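Local structure of ferulic acid esterase, AmCE1/Fae1A (Anaeromyces mucronatus, 5CXX) at residues E128-I133 with Y167-L172; T161-G166 with S214-G219; F246-A251 with I258-Y263. The protein probably hydrolyses feruloyl esters as a CE1-family alpha/beta-hydrolase, and binds ferulic acid in its pocket. One frame throughout, in Å; residues are numbered along the deposited sequence. Where two conformers were deposited one is given.

Interaction 1. Residues E128-I133 with Y167-L172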
loop_
_atom_site.group_PDB
_atom_site.type_symbol
_atom_site.label_atom_id
_atom_site.label_comp_id
_atom_site.label_asym_id
_atom_site.label_seq_id
_atom_site.Cartn_x
_atom_site.Cartn_y
_atom_site.Cartn_z
ATOM N N GLU A 128 -7.604 -9.702 -7.902
ATOM C CA GLU A 128 -8.582 -8.577 -7.889
ATOM C C GLU A 128 -7.947 -7.317 -8.458
ATOM O O GLU A 128 -8.537 -6.666 -9.321
ATOM C CB GLU A 128 -9.059 -8.310 -6.439
ATOM C CG GLU A 128 -10.058 -7.127 -6.325
ATOM C CD GLU A 128 -11.380 -7.447 -7.042
ATOM O OE1 GLU A 128 -11.642 -8.633 -7.370
ATOM O OE2 GLU A 128 -12.152 -6.496 -7.302
ATOM N N LEU A 129 -6.713 -7.041 -8.033
ATOM C CA LEU A 129 -6.077 -5.789 -8.477
ATOM C C LEU A 129 -5.808 -5.851 -10.004
ATOM O O LEU A 129 -6.128 -4.923 -10.749
ATOM C CB LEU A 129 -4.792 -5.560 -7.653
ATOM C CG LEU A 129 -4.025 -4.294 -8.142
ATOM C CD1 LEU A 129 -4.785 -3.016 -7.799
ATOM C CD2 LEU A 129 -2.610 -4.281 -7.468
ATOM N N ILE A 130 -5.164 -6.947 -10.445
ATOM C CA ILE A 130 -4.639 -6.985 -11.831
ATOM C C ILE A 130 -5.737 -7.263 -12.843
ATOM O O ILE A 130 -5.754 -6.656 -13.930
ATOM C CB ILE A 130 -3.491 -8.039 -11.899
ATOM C CG1 ILE A 130 -2.327 -7.491 -11.064
ATOM C CG2 ILE A 130 -3.113 -8.336 -13.340
ATOM C CD1 ILE A 130 -1.199 -8.566 -10.841
ATOM N N GLU A 131 -6.692 -8.142 -12.468
ATOM C CA GLU A 131 -7.732 -8.557 -13.413
ATOM C C GLU A 131 -8.967 -7.650 -13.399
ATOM O O GLU A 131 -9.711 -7.646 -14.381
ATOM C CB GLU A 131 -8.223 -9.994 -13.116
ATOM C CG GLU A 131 -7.074 -11.003 -13.239
ATOM C CD GLU A 131 -7.545 -12.400 -12.885
ATOM O OE1 GLU A 131 -8.754 -12.692 -12.957
ATOM O OE2 GLU A 131 -6.712 -13.212 -12.504
ATOM N N VAL A 132 -9.207 -6.956 -12.282
ATOM C CA VAL A 132 -10.489 -6.219 -12.144
ATOM C C VAL A 132 -10.262 -4.737 -11.879
ATOM O O VAL A 132 -10.806 -3.909 -12.638
ATOM C CB VAL A 132 -11.377 -6.776 -11.028
ATOM C CG1 VAL A 132 -12.751 -6.065 -11.062
ATOM C CG2 VAL A 132 -11.613 -8.234 -11.293
ATOM N N ILE A 133 -9.515 -4.396 -10.835
ATOM C CA ILE A 133 -9.436 -2.986 -10.457
ATOM C C ILE A 133 -8.611 -2.144 -11.438
ATOM O O ILE A 133 -9.053 -1.051 -11.869
ATOM C CB ILE A 133 -8.868 -2.842 -9.068
ATOM C CG1 ILE A 133 -9.934 -3.323 -8.026
ATOM C CG2 ILE A 133 -8.580 -1.349 -8.707
ATOM C CD1 ILE A 133 -9.349 -3.352 -6.592
ATOM N N TYR A 167 6.632 -7.353 -5.751
ATOM C CA TYR A 167 7.803 -8.110 -6.177
ATOM C C TYR A 167 7.402 -9.199 -7.176
ATOM O O TYR A 167 8.174 -9.405 -8.172
ATOM C CB TYR A 167 8.576 -8.712 -4.972
ATOM C CG TYR A 167 9.503 -7.651 -4.420
ATOM C CD1 TYR A 167 9.029 -6.735 -3.471
ATOM C CD2 TYR A 167 10.833 -7.571 -4.849
ATOM C CE1 TYR A 167 9.862 -5.723 -2.977
ATOM C CE2 TYR A 167 11.690 -6.544 -4.391
ATOM C CZ TYR A 167 11.181 -5.635 -3.435
ATOM O OH TYR A 167 12.044 -4.629 -3.022
ATOM N N MET A 168 6.237 -9.831 -7.019
ATOM C CA MET A 168 5.930 -10.897 -7.989
ATOM C C MET A 168 5.543 -10.297 -9.335
ATOM O O MET A 168 5.767 -10.984 -10.366
ATOM C CB MET A 168 4.791 -11.799 -7.518
ATOM C CG MET A 168 5.163 -12.626 -6.225
ATOM S SD MET A 168 6.677 -13.686 -6.345
ATOM C CE MET A 168 7.988 -12.601 -5.783
ATOM N N ARG A 169 4.978 -9.078 -9.314
ATOM C CA ARG A 169 4.554 -8.415 -10.558
ATOM C C ARG A 169 5.136 -7.005 -10.598
ATOM O O ARG A 169 4.416 -5.997 -10.864
ATOM C CB ARG A 169 3.019 -8.414 -10.680
ATOM C CG ARG A 169 2.397 -9.789 -10.993
ATOM C CD ARG A 169 2.975 -10.491 -12.267
ATOM N NE ARG A 169 2.869 -9.618 -13.454
ATOM C CZ ARG A 169 1.848 -9.672 -14.288
ATOM N NH1 ARG A 169 0.764 -10.467 -14.051
ATOM N NH2 ARG A 169 1.847 -8.898 -15.400
ATOM N N SER A 170 6.457 -6.965 -10.447
ATOM C CA SER A 170 7.189 -5.711 -10.519
ATOM C C SER A 170 7.107 -5.101 -11.920
ATOM O O SER A 170 7.397 -3.928 -12.109
ATOM C CB SER A 170 8.654 -5.929 -10.133
ATOM O OG SER A 170 9.301 -6.830 -11.035
ATOM N N ASP A 171 6.747 -5.924 -12.904
ATOM C CA ASP A 171 6.521 -5.356 -14.255
ATOM C C ASP A 171 5.329 -4.402 -14.311
ATOM O O ASP A 171 5.299 -3.538 -15.221
ATOM C CB ASP A 171 6.359 -6.482 -15.294
ATOM C CG ASP A 171 5.099 -7.321 -15.090
ATOM O OD1 ASP A 171 4.882 -7.768 -13.955
ATOM O OD2 ASP A 171 4.449 -7.627 -16.096
ATOM N N LEU A 172 4.349 -4.559 -13.390
ATOM C CA LEU A 172 3.170 -3.685 -13.355
ATOM C C LEU A 172 3.300 -2.540 -12.351
ATOM O O LEU A 172 2.645 -1.476 -12.536
ATOM C CB LEU A 172 1.943 -4.562 -12.985
ATOM C CG LEU A 172 1.639 -5.675 -13.979
ATOM C CD1 LEU A 172 0.293 -6.285 -13.515
ATOM C CD2 LEU A 172 1.474 -5.235 -15.424
#
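Ile130 reaches across to Leu172 and to the aliphatic part of Arg169. With its CG1 anti to the carbonyl carbon (chi1 -68°) and CD1 extended beyond, Ile130 presents its longer branch to the partner segment. Leu172 CD1 sits 3.8 Å from Ile130 CG1 and equally near the terminal methyl, with Ile130 CG2 slightly farther from it; the two side chains cross at about a right angle. Ile130 CD1 also meets Arg169 CG at 3.8 Å.

The arginine chain is bent at both chi2 and chi3, each near -55°, which folds the guanidinium back over its own segment. One face of that group is met by Leu172 CD1, 3.6 Å above the plane and offset toward the rim. Its edge is taken by Asp171 in a side-on salt bridge: Arg169 NE to Asp171 OD1 at 2.8 Å, almost straight at 179°, and Arg169 NH2 to Asp171 OD2 at 3.0 Å. Two bonds thus fix the rotation of the guanidinium, while NH1 is hydrogen-bonded to a glycerol probably from the crystallisation liquor. Replacement of Arg169 by alanine removes the guanidinium and is likely to leave Asp171 without its charged mate and Leu172 CD1 without the flat group beside it.

This surface contact joins helix 125-140 to the turn that follows helix 157-168. Elsewhere on helix 125-140, Leu129 and Ile133 rest on Tyr60 of strand 58-62, and Val132 touches strand 26-33.

Interaction 2. Residues T161-G166 with S214-G219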
loop_
_atom_site.group_PDB
_atom_site.type_symbol
_atom_site.label_atom_id
_atom_site.label_comp_id
_atom_site.label_asym_id
_atom_site.label_seq_id
_atom_site.Cartn_x
_atom_site.Cartn_y
_atom_site.Cartn_z
ATOM N N THR A 161 0.649 -7.552 1.504
ATOM C CA THR A 161 0.083 -7.812 0.198
ATOM C C THR A 161 0.760 -6.910 -0.838
ATOM O O THR A 161 1.032 -7.347 -1.974
ATOM C CB THR A 161 -1.462 -7.556 0.245
ATOM O OG1 THR A 161 -1.989 -8.496 1.220
ATOM C CG2 THR A 161 -2.105 -7.814 -1.143
ATOM N N SER A 162 1.055 -5.666 -0.462
ATOM C CA SER A 162 1.761 -4.753 -1.390
ATOM C C SER A 162 3.143 -5.278 -1.760
ATOM O O SER A 162 3.560 -5.200 -2.925
ATOM C CB SER A 162 1.913 -3.353 -0.773
ATOM O OG SER A 162 0.662 -2.728 -0.644
ATOM N N LEU A 163 3.875 -5.818 -0.773
ATOM C CA LEU A 163 5.211 -6.331 -1.083
ATOM C C LEU A 163 5.130 -7.580 -1.973
ATOM O O LEU A 163 5.922 -7.740 -2.909
ATOM C CB LEU A 163 5.958 -6.730 0.208
ATOM C CG LEU A 163 6.525 -5.522 0.940
ATOM C CD1 LEU A 163 6.961 -5.917 2.401
ATOM C CD2 LEU A 163 7.763 -4.943 0.183
ATOM N N TYR A 164 4.156 -8.451 -1.672
ATOM C CA TYR A 164 4.003 -9.671 -2.464
ATOM C C TYR A 164 3.720 -9.307 -3.928
ATOM O O TYR A 164 4.339 -9.839 -4.864
ATOM C CB TYR A 164 2.865 -10.508 -1.847
ATOM C CG TYR A 164 2.468 -11.719 -2.651
ATOM C CD1 TYR A 164 3.378 -12.746 -2.890
ATOM C CD2 TYR A 164 1.152 -11.851 -3.056
ATOM C CE1 TYR A 164 2.980 -13.875 -3.600
ATOM C CE2 TYR A 164 0.739 -13.008 -3.781
ATOM C CZ TYR A 164 1.684 -13.970 -4.060
ATOM O OH TYR A 164 1.281 -15.110 -4.744
ATOM N N ILE A 165 2.721 -8.439 -4.120
ATOM C CA ILE A 165 2.342 -8.109 -5.484
ATOM C C ILE A 165 3.452 -7.319 -6.157
ATOM O O ILE A 165 3.790 -7.519 -7.354
ATOM C CB ILE A 165 1.002 -7.334 -5.494
ATOM C CG1 ILE A 165 -0.151 -8.221 -4.992
ATOM C CG2 ILE A 165 0.738 -6.838 -6.946
ATOM C CD1 ILE A 165 -1.429 -7.362 -4.689
ATOM N N GLY A 166 4.038 -6.354 -5.434
ATOM C CA GLY A 166 5.069 -5.470 -6.009
ATOM C C GLY A 166 6.317 -6.238 -6.428
ATOM O O GLY A 166 6.999 -5.787 -7.375
ATOM N N SER A 214 11.259 0.812 -3.451
ATOM C CA SER A 214 10.683 -0.178 -2.529
ATOM C C SER A 214 10.953 0.379 -1.159
ATOM O O SER A 214 12.106 0.710 -0.869
ATOM C CB SER A 214 11.356 -1.548 -2.730
ATOM O OG SER A 214 10.913 -2.393 -1.700
ATOM N N LEU A 215 9.910 0.596 -0.343
ATOM C CA LEU A 215 10.135 1.233 0.961
ATOM C C LEU A 215 9.405 0.457 1.998
ATOM O O LEU A 215 8.223 0.146 1.801
ATOM C CB LEU A 215 9.635 2.675 0.954
ATOM C CG LEU A 215 9.727 3.504 2.257
ATOM C CD1 LEU A 215 9.905 5.015 1.948
ATOM C CD2 LEU A 215 8.505 3.281 3.233
ATOM N N ILE A 216 10.051 0.220 3.136
ATOM C CA ILE A 216 9.447 -0.525 4.230
ATOM C C ILE A 216 9.719 0.249 5.514
ATOM O O ILE A 216 10.858 0.718 5.735
ATOM C CB ILE A 216 10.078 -1.921 4.393
ATOM C CG1 ILE A 216 9.939 -2.728 3.134
ATOM C CG2 ILE A 216 9.403 -2.654 5.580
ATOM C CD1 ILE A 216 10.687 -4.111 3.252
ATOM N N ASP A 217 8.674 0.416 6.362
ATOM C CA ASP A 217 8.930 0.941 7.713
ATOM C C ASP A 217 8.184 0.151 8.751
ATOM O O ASP A 217 7.392 -0.773 8.428
ATOM C CB ASP A 217 8.645 2.489 7.854
ATOM C CG ASP A 217 7.153 2.847 8.157
ATOM O OD1 ASP A 217 6.267 2.119 7.728
ATOM O OD2 ASP A 217 6.918 3.879 8.847
ATOM N N CYS A 218 8.483 0.480 9.995
ATOM C CA CYS A 218 7.778 -0.131 11.129
ATOM C C CYS A 218 8.111 0.636 12.388
ATOM O O CYS A 218 9.238 1.131 12.517
ATOM C CB CYS A 218 8.200 -1.617 11.315
ATOM S SG CYS A 218 7.109 -2.547 12.463
ATOM N N GLY A 219 7.164 0.742 13.339
ATOM C CA GLY A 219 7.497 1.200 14.671
ATOM C C GLY A 219 8.544 0.279 15.323
ATOM O O GLY A 219 8.622 -0.922 15.042
#
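Leu163 has CG anti to its carbonyl carbon (chi1 -78°) and carries the chain on with chi2 at 166°, which brings both methyls across to the strand although the side chain does not leave the backbone in that direction. Ile216 answers in the same way: CG1 is anti to the carbonyl carbon (chi1 -59°), and an extended end brings CD1 out to the helix. The two branches meet at Leu163 CD1 and Ile216 CD1, 4.2 Å apart. The other methyl of the leucine, Leu163 CD2, approaches Ser214 OG at 4.5 Å, a loose contact. Ser214 and Ile216, two residues apart, therefore both serve the face of strand 213-219 that looks to helix 157-168, and Leu163 bears on both.

The backbones stay well separated, the nearest CA atoms being those of Leu163 and Ser214 at 8.4 Å, and only side chains bridge the distance. Helix 157-168 links strands 150-155 and 175-179 as the helix of a beta-alpha-beta crossover in the central sheet of the alpha/beta-hydrolase fold. Leu163 also lies on Val176 and Ala178 of strand 175-179, and from there its tip extends to the next strand, 213-219.

No hydrogen bond spans the two segments, and the hydroxyl of Ser214 is engaged by Tyr167 OH farther along the same helix. The attraction is accordingly one of buried hydrocarbon against hydrocarbon, which depends on shape and exclusion of water, with a polar bond placed at its border.

Interaction 3. Residues F246-A251 with I258-Y263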
loop_
_atom_site.group_PDB
_atom_site.type_symbol
_atom_site.label_atom_id
_atom_site.label_comp_id
_atom_site.label_asym_id
_atom_site.label_seq_id
_atom_site.Cartn_x
_atom_site.Cartn_y
_atom_site.Cartn_z
ATOM N N PHE A 246 13.349 1.874 7.394
ATOM C CA PHE A 246 13.613 2.650 8.608
ATOM C C PHE A 246 12.585 2.329 9.665
ATOM O O PHE A 246 11.503 1.803 9.353
ATOM C CB PHE A 246 13.615 4.176 8.344
ATOM C CG PHE A 246 12.256 4.749 7.969
ATOM C CD1 PHE A 246 11.844 4.723 6.638
ATOM C CD2 PHE A 246 11.395 5.260 8.950
ATOM C CE1 PHE A 246 10.582 5.214 6.250
ATOM C CE2 PHE A 246 10.089 5.787 8.565
ATOM C CZ PHE A 246 9.719 5.736 7.212
ATOM N N GLU A 247 12.935 2.672 10.906
ATOM C CA GLU A 247 12.027 2.391 12.060
ATOM C C GLU A 247 11.593 3.681 12.697
ATOM O O GLU A 247 12.357 4.626 12.821
ATOM C CB GLU A 247 12.721 1.460 13.090
ATOM C CG GLU A 247 12.969 0.104 12.494
ATOM C CD GLU A 247 13.729 -0.758 13.479
ATOM O OE1 GLU A 247 14.951 -0.602 13.680
ATOM O OE2 GLU A 247 13.137 -1.667 14.052
ATOM N N VAL A 248 10.337 3.714 13.144
ATOM C CA VAL A 248 9.783 4.918 13.750
ATOM C C VAL A 248 9.910 4.786 15.253
ATOM O O VAL A 248 9.358 3.841 15.834
ATOM C CB VAL A 248 8.298 5.064 13.346
ATOM C CG1 VAL A 248 7.756 6.336 13.981
ATOM C CG2 VAL A 248 8.224 5.094 11.774
ATOM N N PRO A 249 10.716 5.649 15.896
ATOM C CA PRO A 249 11.086 5.364 17.283
ATOM C C PRO A 249 9.900 5.456 18.279
ATOM O O PRO A 249 9.204 6.484 18.262
ATOM C CB PRO A 249 12.165 6.427 17.595
ATOM C CG PRO A 249 11.920 7.485 16.627
ATOM C CD PRO A 249 11.402 6.841 15.369
ATOM N N GLY A 250 9.710 4.390 19.061
ATOM C CA GLY A 250 8.658 4.317 20.051
ATOM C C GLY A 250 7.275 4.034 19.471
ATOM O O GLY A 250 6.329 3.870 20.244
ATOM N N ALA A 251 7.133 3.962 18.144
ATOM C CA ALA A 251 5.820 3.712 17.564
ATOM C C ALA A 251 5.389 2.260 17.600
ATOM O O ALA A 251 6.184 1.330 17.637
ATOM C CB ALA A 251 5.755 4.226 16.122
ATOM N N ILE A 258 2.238 4.604 10.283
ATOM C CA ILE A 258 1.649 4.713 8.962
ATOM C C ILE A 258 1.988 6.041 8.324
ATOM O O ILE A 258 2.452 6.054 7.181
ATOM C CB ILE A 258 0.112 4.577 9.021
ATOM C CG1 ILE A 258 -0.261 3.147 9.497
ATOM C CG2 ILE A 258 -0.504 4.884 7.617
ATOM C CD1 ILE A 258 -1.721 3.043 9.915
ATOM N N SER A 259 1.758 7.146 9.062
ATOM C CA SER A 259 1.971 8.472 8.425
ATOM C C SER A 259 3.451 8.660 8.081
ATOM O O SER A 259 3.763 9.227 7.015
ATOM C CB SER A 259 1.460 9.634 9.283
ATOM O OG SER A 259 2.146 9.665 10.514
ATOM N N ALA A 260 4.364 8.136 8.925
ATOM C CA ALA A 260 5.789 8.274 8.558
ATOM C C ALA A 260 6.081 7.538 7.247
ATOM O O ALA A 260 6.841 8.039 6.373
ATOM C CB ALA A 260 6.702 7.740 9.681
ATOM N N GLY A 261 5.485 6.348 7.098
ATOM C CA GLY A 261 5.724 5.575 5.891
ATOM C C GLY A 261 5.170 6.293 4.651
ATOM O O GLY A 261 5.841 6.447 3.654
ATOM N N PHE A 262 3.905 6.713 4.736
ATOM C CA PHE A 262 3.275 7.336 3.568
ATOM C C PHE A 262 3.929 8.654 3.181
ATOM O O PHE A 262 4.110 8.994 1.988
ATOM C CB PHE A 262 1.793 7.556 3.882
ATOM C CG PHE A 262 0.924 7.763 2.663
ATOM C CD1 PHE A 262 0.923 6.831 1.601
ATOM C CD2 PHE A 262 0.020 8.837 2.636
ATOM C CE1 PHE A 262 0.079 7.010 0.484
ATOM C CE2 PHE A 262 -0.828 9.009 1.535
ATOM C CZ PHE A 262 -0.807 8.100 0.481
ATOM N N TYR A 263 4.310 9.442 4.196
ATOM C CA TYR A 263 5.027 10.706 3.959
ATOM C C TYR A 263 6.333 10.485 3.195
ATOM O O TYR A 263 6.605 11.188 2.198
ATOM C CB TYR A 263 5.313 11.354 5.327
ATOM C CG TYR A 263 6.211 12.580 5.308
ATOM C CD1 TYR A 263 5.785 13.781 4.736
ATOM C CD2 TYR A 263 7.493 12.535 5.904
ATOM C CE1 TYR A 263 6.567 14.920 4.757
ATOM C CE2 TYR A 263 8.295 13.696 5.931
ATOM C CZ TYR A 263 7.820 14.871 5.350
ATOM O OH TYR A 263 8.608 16.004 5.397
#
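Phe246 reaches helix 255-266 with the far corner of its ring. CG lies between the backbone N and the carbonyl carbon (chi1 67°), the crowded position, and from there Phe246 CE2 comes to 4.1 Å from Ala260 CB. The neighbouring Phe246 CZ is 3.8 Å from Ala260 O, which stands at the ring edge near its plane, and 4.2 Å from Gly261 CA, where the helix backbone itself is met. Ala260 O is already held by Asn264 ND2, so the aromatic edge lies beside a carbonyl that has a partner.

Two residues on, Val248 faces the same way. Its CG1 is anti to the backbone N, and the other branch, CG2, makes the contact with Ala260 CB at 3.7 Å. The alanine methyl is thereby touched by both Phe246 and Val248, and the small side chain lets the CA atoms of Val248 and Ala260 come within 7.4 Å. Strand 244-248 is an outermost strand of the alpha/beta-hydrolase sheet, and helix 255-266 folds back against it: the axes of segments 246-248 and 258-263 pass 9.2 Å apart, their N-to-C directions at 143°. Asp217 of the adjacent strand touches Phe246, Val248 and Ala260 as well.

At Val248 the chain enters a type II turn with Pro249 and Gly250 at its corner, closed by Ala251 N to Val248 O at 3.2 Å. Gly250 takes a positive phi (77°), which residues with a side chain adopt less readily, and its N is bonded to Thr220 OG1. Ala251, buried, makes a backbone bond with Asn221 as the chain leaves the turn toward the helix.

How the interactions relate
Interactions 1 and 2 share helix 157-168 and lie with centres 15 Å apart; the hydroxyl bond from Tyr167 OH to Ser214 OG, 2.8 Å, ties them together, and Leu129 CD2 packs on Ile165 CG2 at 4.2 Å. Interactions 2 and 3 meet through neighbouring parallel strands, with Cys218 O 2.9 Å from Val248 N. Interactions 1 and 3 lie on opposite sides of the chain's centre, centres 26 Å apart and nearest atoms about 12 Å apart. The side chain of Leu163 stays about 12 Å from the bound ferulic acid, so interaction 2 packs the core rather than touching the ligand. The probable triad of Ser156, Asp222 and His253 lies on loops adjoining helix 157-168 and strands 213-219 and 244-248.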